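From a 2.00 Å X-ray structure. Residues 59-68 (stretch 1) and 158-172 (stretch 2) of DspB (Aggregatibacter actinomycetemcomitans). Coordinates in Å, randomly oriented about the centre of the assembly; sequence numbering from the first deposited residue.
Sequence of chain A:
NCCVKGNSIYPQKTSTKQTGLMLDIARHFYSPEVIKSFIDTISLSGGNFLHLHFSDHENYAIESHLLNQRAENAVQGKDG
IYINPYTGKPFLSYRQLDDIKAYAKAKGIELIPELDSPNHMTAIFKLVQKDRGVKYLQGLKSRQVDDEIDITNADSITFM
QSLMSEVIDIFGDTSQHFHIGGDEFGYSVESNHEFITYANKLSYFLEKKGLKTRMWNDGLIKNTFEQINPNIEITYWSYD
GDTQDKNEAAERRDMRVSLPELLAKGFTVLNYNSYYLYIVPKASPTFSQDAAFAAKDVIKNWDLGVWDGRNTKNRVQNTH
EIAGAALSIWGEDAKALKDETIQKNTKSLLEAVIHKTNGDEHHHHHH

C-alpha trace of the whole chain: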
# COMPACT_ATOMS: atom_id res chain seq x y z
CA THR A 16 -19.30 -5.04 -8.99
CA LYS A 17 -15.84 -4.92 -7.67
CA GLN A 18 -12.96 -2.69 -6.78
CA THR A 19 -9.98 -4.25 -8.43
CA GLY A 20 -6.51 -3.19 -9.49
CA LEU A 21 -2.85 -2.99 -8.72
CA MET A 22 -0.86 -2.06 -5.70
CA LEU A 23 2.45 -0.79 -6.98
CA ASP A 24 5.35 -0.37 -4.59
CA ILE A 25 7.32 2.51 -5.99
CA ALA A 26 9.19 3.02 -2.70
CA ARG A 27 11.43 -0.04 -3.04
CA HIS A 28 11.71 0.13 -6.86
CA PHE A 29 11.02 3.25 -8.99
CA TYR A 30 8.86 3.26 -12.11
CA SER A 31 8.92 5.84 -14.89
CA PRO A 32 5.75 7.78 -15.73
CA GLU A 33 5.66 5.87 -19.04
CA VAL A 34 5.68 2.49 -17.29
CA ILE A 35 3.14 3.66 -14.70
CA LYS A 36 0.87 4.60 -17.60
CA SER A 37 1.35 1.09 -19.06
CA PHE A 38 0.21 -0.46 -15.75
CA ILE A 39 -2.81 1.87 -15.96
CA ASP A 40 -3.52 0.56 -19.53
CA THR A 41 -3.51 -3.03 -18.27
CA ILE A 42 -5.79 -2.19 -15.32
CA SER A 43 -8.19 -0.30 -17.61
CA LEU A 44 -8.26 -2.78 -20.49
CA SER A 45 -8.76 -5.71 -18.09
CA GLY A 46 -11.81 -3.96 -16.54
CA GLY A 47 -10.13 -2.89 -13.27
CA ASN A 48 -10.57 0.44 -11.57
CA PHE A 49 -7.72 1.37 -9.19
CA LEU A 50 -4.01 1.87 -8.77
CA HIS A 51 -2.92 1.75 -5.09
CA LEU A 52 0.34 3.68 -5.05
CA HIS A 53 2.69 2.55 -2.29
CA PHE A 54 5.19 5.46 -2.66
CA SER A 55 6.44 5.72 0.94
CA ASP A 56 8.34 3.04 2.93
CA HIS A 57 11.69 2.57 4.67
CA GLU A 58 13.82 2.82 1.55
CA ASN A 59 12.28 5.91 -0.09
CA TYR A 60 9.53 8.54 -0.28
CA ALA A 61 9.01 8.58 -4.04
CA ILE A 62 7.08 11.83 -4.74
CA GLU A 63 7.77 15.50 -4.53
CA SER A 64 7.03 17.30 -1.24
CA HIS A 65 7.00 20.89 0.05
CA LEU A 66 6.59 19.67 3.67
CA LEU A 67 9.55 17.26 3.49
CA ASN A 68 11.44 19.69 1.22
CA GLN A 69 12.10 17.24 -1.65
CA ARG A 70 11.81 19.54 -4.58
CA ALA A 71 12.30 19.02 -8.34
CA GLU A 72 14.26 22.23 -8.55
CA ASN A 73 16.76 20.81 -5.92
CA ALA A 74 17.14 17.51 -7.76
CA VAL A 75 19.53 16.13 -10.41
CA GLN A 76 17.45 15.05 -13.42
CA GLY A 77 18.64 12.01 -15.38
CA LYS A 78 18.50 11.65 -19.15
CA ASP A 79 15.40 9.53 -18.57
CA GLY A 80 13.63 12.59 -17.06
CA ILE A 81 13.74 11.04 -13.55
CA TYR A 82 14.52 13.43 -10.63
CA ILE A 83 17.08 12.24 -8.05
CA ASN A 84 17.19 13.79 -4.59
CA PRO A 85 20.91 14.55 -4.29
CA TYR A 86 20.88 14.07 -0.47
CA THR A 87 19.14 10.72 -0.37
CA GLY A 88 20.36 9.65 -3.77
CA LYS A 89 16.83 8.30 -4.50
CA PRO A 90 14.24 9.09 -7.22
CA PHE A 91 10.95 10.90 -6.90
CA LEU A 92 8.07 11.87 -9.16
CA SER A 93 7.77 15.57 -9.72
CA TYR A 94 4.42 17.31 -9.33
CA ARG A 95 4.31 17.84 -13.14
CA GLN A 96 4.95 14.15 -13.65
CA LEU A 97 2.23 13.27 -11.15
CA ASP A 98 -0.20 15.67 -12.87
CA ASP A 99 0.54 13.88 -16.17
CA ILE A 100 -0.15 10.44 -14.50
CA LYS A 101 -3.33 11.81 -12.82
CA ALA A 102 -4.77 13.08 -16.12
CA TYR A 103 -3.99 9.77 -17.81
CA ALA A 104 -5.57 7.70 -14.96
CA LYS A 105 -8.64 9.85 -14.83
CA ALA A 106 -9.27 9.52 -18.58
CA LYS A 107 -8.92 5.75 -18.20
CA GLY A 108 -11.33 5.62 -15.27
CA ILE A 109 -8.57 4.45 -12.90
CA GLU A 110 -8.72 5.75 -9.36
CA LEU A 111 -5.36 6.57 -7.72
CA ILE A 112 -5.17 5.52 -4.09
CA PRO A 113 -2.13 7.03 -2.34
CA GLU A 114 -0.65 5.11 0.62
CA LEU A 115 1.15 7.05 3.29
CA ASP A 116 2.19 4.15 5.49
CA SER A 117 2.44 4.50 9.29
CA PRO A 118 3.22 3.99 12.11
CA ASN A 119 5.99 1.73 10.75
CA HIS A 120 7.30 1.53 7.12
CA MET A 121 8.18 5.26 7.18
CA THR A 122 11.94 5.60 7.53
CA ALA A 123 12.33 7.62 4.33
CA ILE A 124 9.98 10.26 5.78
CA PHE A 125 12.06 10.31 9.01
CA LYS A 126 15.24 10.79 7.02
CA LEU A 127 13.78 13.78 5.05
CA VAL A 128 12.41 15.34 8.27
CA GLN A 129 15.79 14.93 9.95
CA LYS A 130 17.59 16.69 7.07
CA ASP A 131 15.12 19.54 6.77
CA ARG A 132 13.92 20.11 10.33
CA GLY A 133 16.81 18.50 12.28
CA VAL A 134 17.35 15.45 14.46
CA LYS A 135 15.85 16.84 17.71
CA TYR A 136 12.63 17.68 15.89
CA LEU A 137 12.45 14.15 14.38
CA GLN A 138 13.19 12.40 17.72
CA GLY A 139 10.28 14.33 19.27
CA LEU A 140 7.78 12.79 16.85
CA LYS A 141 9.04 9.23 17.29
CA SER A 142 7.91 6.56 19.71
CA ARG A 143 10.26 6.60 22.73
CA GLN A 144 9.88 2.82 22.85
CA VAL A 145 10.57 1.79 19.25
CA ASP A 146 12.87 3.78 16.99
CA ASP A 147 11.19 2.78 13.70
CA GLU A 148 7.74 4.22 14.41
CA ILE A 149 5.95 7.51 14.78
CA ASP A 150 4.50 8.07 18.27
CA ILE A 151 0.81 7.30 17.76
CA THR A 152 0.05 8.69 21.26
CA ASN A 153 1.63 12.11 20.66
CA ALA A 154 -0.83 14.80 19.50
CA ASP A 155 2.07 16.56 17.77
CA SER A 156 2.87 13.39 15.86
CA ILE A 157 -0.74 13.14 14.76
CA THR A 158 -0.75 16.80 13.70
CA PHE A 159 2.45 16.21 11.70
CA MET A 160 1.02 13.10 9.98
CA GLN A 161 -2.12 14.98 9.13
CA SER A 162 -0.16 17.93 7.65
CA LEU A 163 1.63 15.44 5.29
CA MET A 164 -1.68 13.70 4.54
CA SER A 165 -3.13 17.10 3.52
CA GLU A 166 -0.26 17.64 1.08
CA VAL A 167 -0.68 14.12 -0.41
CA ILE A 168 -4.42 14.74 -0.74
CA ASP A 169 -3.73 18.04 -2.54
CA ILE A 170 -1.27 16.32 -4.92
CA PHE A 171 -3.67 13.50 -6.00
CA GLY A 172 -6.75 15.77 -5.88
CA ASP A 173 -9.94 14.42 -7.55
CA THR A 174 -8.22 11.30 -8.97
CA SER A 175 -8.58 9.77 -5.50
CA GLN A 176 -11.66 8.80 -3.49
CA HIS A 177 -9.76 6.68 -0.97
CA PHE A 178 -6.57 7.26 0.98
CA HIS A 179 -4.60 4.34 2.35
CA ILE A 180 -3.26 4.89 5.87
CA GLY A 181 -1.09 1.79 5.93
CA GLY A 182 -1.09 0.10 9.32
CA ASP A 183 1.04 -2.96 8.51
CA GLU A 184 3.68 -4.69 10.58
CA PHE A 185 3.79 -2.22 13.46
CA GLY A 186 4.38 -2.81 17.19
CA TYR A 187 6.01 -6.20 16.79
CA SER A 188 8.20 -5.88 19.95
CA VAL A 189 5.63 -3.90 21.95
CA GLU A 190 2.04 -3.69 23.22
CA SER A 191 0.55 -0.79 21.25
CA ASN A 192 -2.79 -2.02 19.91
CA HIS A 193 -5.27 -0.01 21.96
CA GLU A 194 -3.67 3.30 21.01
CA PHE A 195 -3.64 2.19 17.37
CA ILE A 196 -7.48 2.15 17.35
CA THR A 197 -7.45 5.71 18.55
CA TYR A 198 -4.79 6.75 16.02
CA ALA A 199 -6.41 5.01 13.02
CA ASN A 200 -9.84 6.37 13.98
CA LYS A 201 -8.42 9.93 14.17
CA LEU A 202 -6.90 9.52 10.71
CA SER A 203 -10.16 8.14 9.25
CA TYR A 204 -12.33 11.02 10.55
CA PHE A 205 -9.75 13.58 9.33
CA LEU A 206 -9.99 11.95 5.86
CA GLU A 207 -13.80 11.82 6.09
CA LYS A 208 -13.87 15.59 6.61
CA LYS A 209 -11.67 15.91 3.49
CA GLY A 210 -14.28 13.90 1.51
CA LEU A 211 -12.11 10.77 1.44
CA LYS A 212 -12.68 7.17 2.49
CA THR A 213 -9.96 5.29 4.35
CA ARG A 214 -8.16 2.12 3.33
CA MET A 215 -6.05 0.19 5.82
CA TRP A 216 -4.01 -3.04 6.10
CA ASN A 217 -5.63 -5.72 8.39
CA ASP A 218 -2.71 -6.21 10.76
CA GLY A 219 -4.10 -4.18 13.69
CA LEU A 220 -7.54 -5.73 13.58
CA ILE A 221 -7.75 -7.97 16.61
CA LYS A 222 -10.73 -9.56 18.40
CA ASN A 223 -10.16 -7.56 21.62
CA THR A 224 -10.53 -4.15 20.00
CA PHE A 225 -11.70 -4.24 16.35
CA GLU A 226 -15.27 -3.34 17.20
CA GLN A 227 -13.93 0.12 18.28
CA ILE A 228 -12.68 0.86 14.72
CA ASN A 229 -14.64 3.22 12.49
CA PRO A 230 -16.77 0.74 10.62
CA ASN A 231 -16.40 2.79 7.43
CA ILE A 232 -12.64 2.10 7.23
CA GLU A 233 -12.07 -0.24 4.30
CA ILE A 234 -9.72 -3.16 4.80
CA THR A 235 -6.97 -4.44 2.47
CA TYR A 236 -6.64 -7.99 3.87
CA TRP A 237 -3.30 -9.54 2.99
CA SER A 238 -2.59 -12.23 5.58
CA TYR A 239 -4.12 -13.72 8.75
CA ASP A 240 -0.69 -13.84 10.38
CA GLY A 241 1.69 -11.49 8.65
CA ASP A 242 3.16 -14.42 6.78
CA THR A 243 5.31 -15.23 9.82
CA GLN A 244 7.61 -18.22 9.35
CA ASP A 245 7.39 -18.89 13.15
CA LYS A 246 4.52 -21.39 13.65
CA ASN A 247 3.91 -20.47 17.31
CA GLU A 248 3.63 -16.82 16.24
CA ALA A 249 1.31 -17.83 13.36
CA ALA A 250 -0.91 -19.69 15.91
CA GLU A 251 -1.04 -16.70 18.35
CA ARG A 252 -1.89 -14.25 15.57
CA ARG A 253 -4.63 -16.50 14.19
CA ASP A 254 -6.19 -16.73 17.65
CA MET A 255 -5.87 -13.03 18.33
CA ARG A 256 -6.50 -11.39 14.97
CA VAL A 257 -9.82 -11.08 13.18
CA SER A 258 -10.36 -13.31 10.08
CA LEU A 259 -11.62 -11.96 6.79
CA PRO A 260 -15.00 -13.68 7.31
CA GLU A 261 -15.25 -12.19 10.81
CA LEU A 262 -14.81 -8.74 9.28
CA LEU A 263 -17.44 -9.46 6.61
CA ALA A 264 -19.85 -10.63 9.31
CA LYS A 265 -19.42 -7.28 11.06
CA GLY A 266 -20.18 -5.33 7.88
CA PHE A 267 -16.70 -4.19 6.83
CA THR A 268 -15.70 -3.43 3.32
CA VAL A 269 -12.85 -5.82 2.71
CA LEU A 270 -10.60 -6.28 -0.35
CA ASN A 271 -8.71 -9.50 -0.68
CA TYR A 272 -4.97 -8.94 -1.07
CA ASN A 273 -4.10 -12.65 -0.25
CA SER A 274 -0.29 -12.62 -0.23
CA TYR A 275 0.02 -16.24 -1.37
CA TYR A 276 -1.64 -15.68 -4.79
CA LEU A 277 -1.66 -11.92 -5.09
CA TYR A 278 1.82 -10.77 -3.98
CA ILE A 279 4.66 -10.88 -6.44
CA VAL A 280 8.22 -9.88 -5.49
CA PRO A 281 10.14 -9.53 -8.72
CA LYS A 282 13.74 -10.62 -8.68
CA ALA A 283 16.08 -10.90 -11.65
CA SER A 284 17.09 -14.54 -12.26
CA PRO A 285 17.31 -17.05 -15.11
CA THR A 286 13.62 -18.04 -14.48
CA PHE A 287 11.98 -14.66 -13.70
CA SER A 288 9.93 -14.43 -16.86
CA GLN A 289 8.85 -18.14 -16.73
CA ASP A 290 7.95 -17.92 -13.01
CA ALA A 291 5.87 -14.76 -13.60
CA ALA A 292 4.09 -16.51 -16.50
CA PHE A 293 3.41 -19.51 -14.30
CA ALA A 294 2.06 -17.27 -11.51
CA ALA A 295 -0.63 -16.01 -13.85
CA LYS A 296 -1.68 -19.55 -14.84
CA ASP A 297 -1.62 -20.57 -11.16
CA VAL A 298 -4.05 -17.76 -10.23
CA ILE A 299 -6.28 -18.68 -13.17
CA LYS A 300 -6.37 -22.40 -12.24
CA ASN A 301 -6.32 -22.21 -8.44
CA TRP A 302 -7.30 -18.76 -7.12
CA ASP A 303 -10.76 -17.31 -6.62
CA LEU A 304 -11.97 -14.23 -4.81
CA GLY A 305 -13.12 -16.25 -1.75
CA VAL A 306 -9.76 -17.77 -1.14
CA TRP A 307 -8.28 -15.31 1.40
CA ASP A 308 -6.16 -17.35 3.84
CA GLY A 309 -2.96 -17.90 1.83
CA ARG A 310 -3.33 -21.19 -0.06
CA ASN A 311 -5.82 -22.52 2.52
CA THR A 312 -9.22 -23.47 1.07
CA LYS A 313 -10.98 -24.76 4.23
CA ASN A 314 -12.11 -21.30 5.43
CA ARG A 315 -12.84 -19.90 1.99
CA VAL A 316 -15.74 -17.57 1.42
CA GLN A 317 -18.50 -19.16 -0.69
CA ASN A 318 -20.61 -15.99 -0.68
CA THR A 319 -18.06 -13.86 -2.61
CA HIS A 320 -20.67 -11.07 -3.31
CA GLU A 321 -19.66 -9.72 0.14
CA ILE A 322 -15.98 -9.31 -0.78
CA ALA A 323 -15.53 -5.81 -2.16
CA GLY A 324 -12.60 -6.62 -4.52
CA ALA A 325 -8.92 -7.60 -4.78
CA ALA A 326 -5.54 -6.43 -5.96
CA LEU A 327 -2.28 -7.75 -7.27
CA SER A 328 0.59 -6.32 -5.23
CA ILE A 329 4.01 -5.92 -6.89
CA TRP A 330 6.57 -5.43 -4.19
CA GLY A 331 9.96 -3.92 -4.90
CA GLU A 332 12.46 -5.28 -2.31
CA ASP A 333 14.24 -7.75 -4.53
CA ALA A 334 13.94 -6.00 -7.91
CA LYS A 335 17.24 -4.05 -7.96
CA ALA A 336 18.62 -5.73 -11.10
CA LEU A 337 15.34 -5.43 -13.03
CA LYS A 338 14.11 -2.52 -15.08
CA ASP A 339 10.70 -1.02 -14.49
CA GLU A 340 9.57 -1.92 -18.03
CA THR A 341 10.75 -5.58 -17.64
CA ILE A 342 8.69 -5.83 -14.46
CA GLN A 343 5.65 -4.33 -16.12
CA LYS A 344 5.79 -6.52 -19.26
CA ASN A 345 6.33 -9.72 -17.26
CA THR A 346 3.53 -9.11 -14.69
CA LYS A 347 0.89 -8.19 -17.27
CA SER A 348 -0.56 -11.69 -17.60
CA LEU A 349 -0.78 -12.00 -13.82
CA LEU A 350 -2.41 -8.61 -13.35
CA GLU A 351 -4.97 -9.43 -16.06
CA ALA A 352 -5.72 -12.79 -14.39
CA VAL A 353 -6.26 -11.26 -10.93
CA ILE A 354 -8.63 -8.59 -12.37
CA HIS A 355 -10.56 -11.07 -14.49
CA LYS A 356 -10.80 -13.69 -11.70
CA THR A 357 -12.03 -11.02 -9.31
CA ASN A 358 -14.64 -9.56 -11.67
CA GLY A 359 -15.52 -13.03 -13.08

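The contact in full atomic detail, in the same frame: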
# COMPACT_ATOMS: atom_id res chain seq x y z
N ASN A 59 12.48 4.65 0.61
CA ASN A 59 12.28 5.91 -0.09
C ASN A 59 10.88 6.49 0.09
O ASN A 59 9.95 5.80 0.53
CB ASN A 59 12.56 5.68 -1.59
CG ASN A 59 12.72 6.97 -2.39
OD1 ASN A 59 13.10 8.03 -1.87
ND2 ASN A 59 12.50 6.86 -3.68
N TYR A 60 10.78 7.80 -0.19
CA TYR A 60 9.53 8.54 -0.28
C TYR A 60 9.59 9.07 -1.73
O TYR A 60 10.35 10.00 -2.02
CB TYR A 60 9.52 9.74 0.72
CG TYR A 60 8.25 10.52 0.72
CD1 TYR A 60 7.17 10.10 1.50
CD2 TYR A 60 8.08 11.63 -0.11
CE1 TYR A 60 5.96 10.80 1.49
CE2 TYR A 60 6.87 12.33 -0.16
CZ TYR A 60 5.81 11.90 0.68
OH TYR A 60 4.61 12.51 0.67
N ALA A 61 8.78 8.49 -2.61
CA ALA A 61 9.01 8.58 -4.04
C ALA A 61 8.21 9.65 -4.80
O ALA A 61 8.04 9.53 -6.02
CB ALA A 61 8.78 7.23 -4.66
N ILE A 62 7.73 10.68 -4.10
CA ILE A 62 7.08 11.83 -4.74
C ILE A 62 7.61 13.11 -4.17
O ILE A 62 8.13 13.15 -3.07
CB ILE A 62 5.51 11.80 -4.62
CG1 ILE A 62 5.05 12.00 -3.17
CG2 ILE A 62 5.01 10.50 -5.13
CD1 ILE A 62 3.52 11.81 -2.98
N GLU A 63 7.40 14.18 -4.94
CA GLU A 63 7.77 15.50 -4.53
C GLU A 63 6.98 15.95 -3.29
O GLU A 63 5.81 15.56 -3.08
CB GLU A 63 7.56 16.47 -5.70
CG GLU A 63 8.08 17.86 -5.44
CD GLU A 63 8.28 18.72 -6.69
OE1 GLU A 63 7.89 18.36 -7.84
OE2 GLU A 63 8.91 19.76 -6.51
N SER A 64 7.62 16.82 -2.50
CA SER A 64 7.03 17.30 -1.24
C SER A 64 7.58 18.67 -0.84
O SER A 64 8.79 18.84 -0.70
CB SER A 64 7.33 16.35 -0.08
OG SER A 64 6.78 16.85 1.14
N HIS A 65 6.67 19.64 -0.66
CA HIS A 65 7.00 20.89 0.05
C HIS A 65 7.31 20.64 1.54
O HIS A 65 8.30 21.10 2.06
CB HIS A 65 5.83 21.89 -0.04
CG HIS A 65 5.78 22.70 -1.30
ND1 HIS A 65 5.56 22.15 -2.54
CD2 HIS A 65 5.84 24.04 -1.48
CE1 HIS A 65 5.54 23.12 -3.45
NE2 HIS A 65 5.73 24.28 -2.83
N LEU A 66 6.45 19.88 2.21
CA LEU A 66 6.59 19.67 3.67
C LEU A 66 7.89 18.97 4.05
O LEU A 66 8.52 19.30 5.08
CB LEU A 66 5.37 18.87 4.20
CG LEU A 66 4.16 19.62 4.75
CD1 LEU A 66 3.65 20.61 3.83
CD2 LEU A 66 3.04 18.66 5.05
N LEU A 67 8.29 17.98 3.25
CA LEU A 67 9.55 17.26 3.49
C LEU A 67 10.73 17.86 2.72
O LEU A 67 11.83 17.36 2.80
CB LEU A 67 9.39 15.79 3.18
CG LEU A 67 8.19 15.13 3.86
CD1 LEU A 67 8.01 13.76 3.33
CD2 LEU A 67 8.32 15.07 5.37
N ASN A 68 10.47 18.94 2.00
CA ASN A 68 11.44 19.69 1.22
C ASN A 68 12.27 18.80 0.25
O ASN A 68 13.48 18.74 0.34
CB ASN A 68 12.35 20.57 2.12
CG ASN A 68 13.12 21.59 1.31
OD1 ASN A 68 12.77 21.87 0.17
ND2 ASN A 68 14.18 22.15 1.90
N THR A 158 -0.72 15.55 14.45
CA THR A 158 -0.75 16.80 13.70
C THR A 158 0.23 16.76 12.51
O THR A 158 -0.10 17.11 11.41
CB THR A 158 -0.46 17.99 14.62
OG1 THR A 158 -1.50 18.09 15.62
CG2 THR A 158 -0.43 19.34 13.83
N PHE A 159 1.47 16.35 12.76
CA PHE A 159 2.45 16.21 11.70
C PHE A 159 2.00 15.29 10.55
O PHE A 159 2.07 15.67 9.37
CB PHE A 159 3.79 15.71 12.23
CG PHE A 159 4.72 15.34 11.14
CD1 PHE A 159 5.41 16.33 10.46
CD2 PHE A 159 4.84 14.02 10.72
CE1 PHE A 159 6.26 16.00 9.38
CE2 PHE A 159 5.65 13.69 9.64
CZ PHE A 159 6.38 14.69 8.98
N MET A 160 1.53 14.10 10.92
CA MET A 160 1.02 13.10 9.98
C MET A 160 -0.08 13.70 9.13
O MET A 160 -0.07 13.52 7.92
CB MET A 160 0.47 11.84 10.68
CG MET A 160 1.54 10.91 11.13
SD MET A 160 2.74 10.45 9.87
CE MET A 160 1.75 9.72 8.60
N GLN A 161 -1.00 14.39 9.79
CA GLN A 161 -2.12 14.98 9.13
C GLN A 161 -1.70 16.12 8.18
O GLN A 161 -2.25 16.24 7.14
CB GLN A 161 -3.12 15.46 10.16
CG GLN A 161 -3.92 14.26 10.74
CD GLN A 161 -4.91 14.71 11.80
OE1 GLN A 161 -4.91 15.87 12.21
NE2 GLN A 161 -5.76 13.78 12.25
N SER A 162 -0.71 16.93 8.56
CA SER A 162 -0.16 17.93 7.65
C SER A 162 0.43 17.30 6.37
O SER A 162 0.20 17.84 5.30
CB SER A 162 0.86 18.84 8.34
OG SER A 162 2.11 18.18 8.47
N LEU A 163 1.09 16.15 6.46
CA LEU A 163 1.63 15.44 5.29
C LEU A 163 0.48 14.78 4.51
O LEU A 163 0.40 14.87 3.27
CB LEU A 163 2.67 14.38 5.71
CG LEU A 163 3.45 13.65 4.62
CD1 LEU A 163 4.18 14.67 3.64
CD2 LEU A 163 4.44 12.68 5.29
N MET A 164 -0.48 14.21 5.22
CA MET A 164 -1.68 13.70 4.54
C MET A 164 -2.37 14.77 3.71
O MET A 164 -2.75 14.51 2.56
CB MET A 164 -2.66 13.09 5.52
CG MET A 164 -2.14 11.83 6.22
SD MET A 164 -3.20 11.39 7.66
CE MET A 164 -4.70 10.85 6.83
N SER A 165 -2.51 15.98 4.27
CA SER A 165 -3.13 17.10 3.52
C SER A 165 -2.41 17.43 2.21
O SER A 165 -3.03 17.72 1.18
CB SER A 165 -3.19 18.34 4.41
OG SER A 165 -4.08 18.12 5.50
N GLU A 166 -1.07 17.43 2.26
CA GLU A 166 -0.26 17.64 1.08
C GLU A 166 -0.48 16.54 0.03
O GLU A 166 -0.65 16.81 -1.17
CB GLU A 166 1.20 17.71 1.48
CG GLU A 166 2.10 17.99 0.28
CD GLU A 166 3.56 18.10 0.66
OE1 GLU A 166 4.23 17.05 0.65
OE2 GLU A 166 4.01 19.22 0.90
N VAL A 167 -0.46 15.29 0.49
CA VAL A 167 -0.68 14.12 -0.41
C VAL A 167 -2.07 14.17 -1.05
O VAL A 167 -2.24 14.00 -2.26
CB VAL A 167 -0.40 12.82 0.32
CG1 VAL A 167 -0.86 11.64 -0.52
CG2 VAL A 167 1.09 12.68 0.64
N ILE A 168 -3.06 14.53 -0.24
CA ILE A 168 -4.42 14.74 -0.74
C ILE A 168 -4.47 15.83 -1.81
O ILE A 168 -5.06 15.64 -2.88
CB ILE A 168 -5.37 15.06 0.45
CG1 ILE A 168 -5.52 13.82 1.28
CG2 ILE A 168 -6.76 15.53 -0.04
CD1 ILE A 168 -6.21 14.01 2.58
N ASP A 169 -3.81 16.95 -1.56
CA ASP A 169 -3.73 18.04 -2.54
C ASP A 169 -3.05 17.62 -3.86
O ASP A 169 -3.49 18.00 -4.96
CB ASP A 169 -2.96 19.23 -1.99
CG ASP A 169 -3.75 20.01 -0.95
OD1 ASP A 169 -4.96 19.80 -0.82
OD2 ASP A 169 -3.15 20.85 -0.29
N ILE A 170 -1.99 16.85 -3.76
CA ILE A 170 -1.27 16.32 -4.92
C ILE A 170 -2.14 15.41 -5.82
O ILE A 170 -2.20 15.61 -7.01
CB ILE A 170 -0.01 15.55 -4.48
CG1 ILE A 170 1.05 16.50 -3.90
CG2 ILE A 170 0.64 14.79 -5.65
CD1 ILE A 170 2.21 15.71 -3.14
N PHE A 171 -2.84 14.44 -5.23
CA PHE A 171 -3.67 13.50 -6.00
C PHE A 171 -5.02 14.12 -6.40
O PHE A 171 -5.61 13.74 -7.42
CB PHE A 171 -3.82 12.17 -5.25
CG PHE A 171 -2.55 11.38 -5.24
CD1 PHE A 171 -2.31 10.41 -6.24
CD2 PHE A 171 -1.54 11.68 -4.36
CE1 PHE A 171 -1.10 9.73 -6.29
CE2 PHE A 171 -0.30 11.00 -4.41
CZ PHE A 171 -0.08 10.04 -5.34
N GLY A 172 -5.48 15.08 -5.61
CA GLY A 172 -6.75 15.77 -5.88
C GLY A 172 -7.90 14.83 -6.24
O GLY A 172 -8.04 13.77 -5.65
O HOH W 1 4.38 14.66 -0.80

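A carboxylate on a helix can organise an irregular loop by accepting hydrogen bonds with both of its oxygens, and the contact between residues 59-68 and the helix 158-171 of DspB illustrates this well. E166 points toward the loop with chi1 and chi2 both t, an extended form that carries its carboxylate to the start of the H65-N68 type I turn. There OE1 accepts a hydrogen bond from S64 OG at 2.6 Å, while OE2 accepts one from the backbone N of L66 at 2.8 Å, with a nearly straight angle of 160°. S64 OG in turn accepts from L67 N at 2.8 Å, so the serine hydroxyl links the carboxylate to the turn it precedes.

A single water extends the network. It accepts from Y60 OH at 2.6 Å and donates to E63 O and E166 OE1, each at 2.8 Å, joining three polar groups that do not bond one another directly.

Apolar packing flanks this polar centre. Toward the helix's C-terminal end, I62 CD1 lies 4.1 Å from I170 CD1 and 4.2 Å from F171 CE2, meeting the phenyl ring at its edge. Toward the other end, L67 CD1 approaches L163 CD1 at 3.9 Å, and L67 CD2 reaches the edge of the F159 ring, 4.1 Å from F159 CZ.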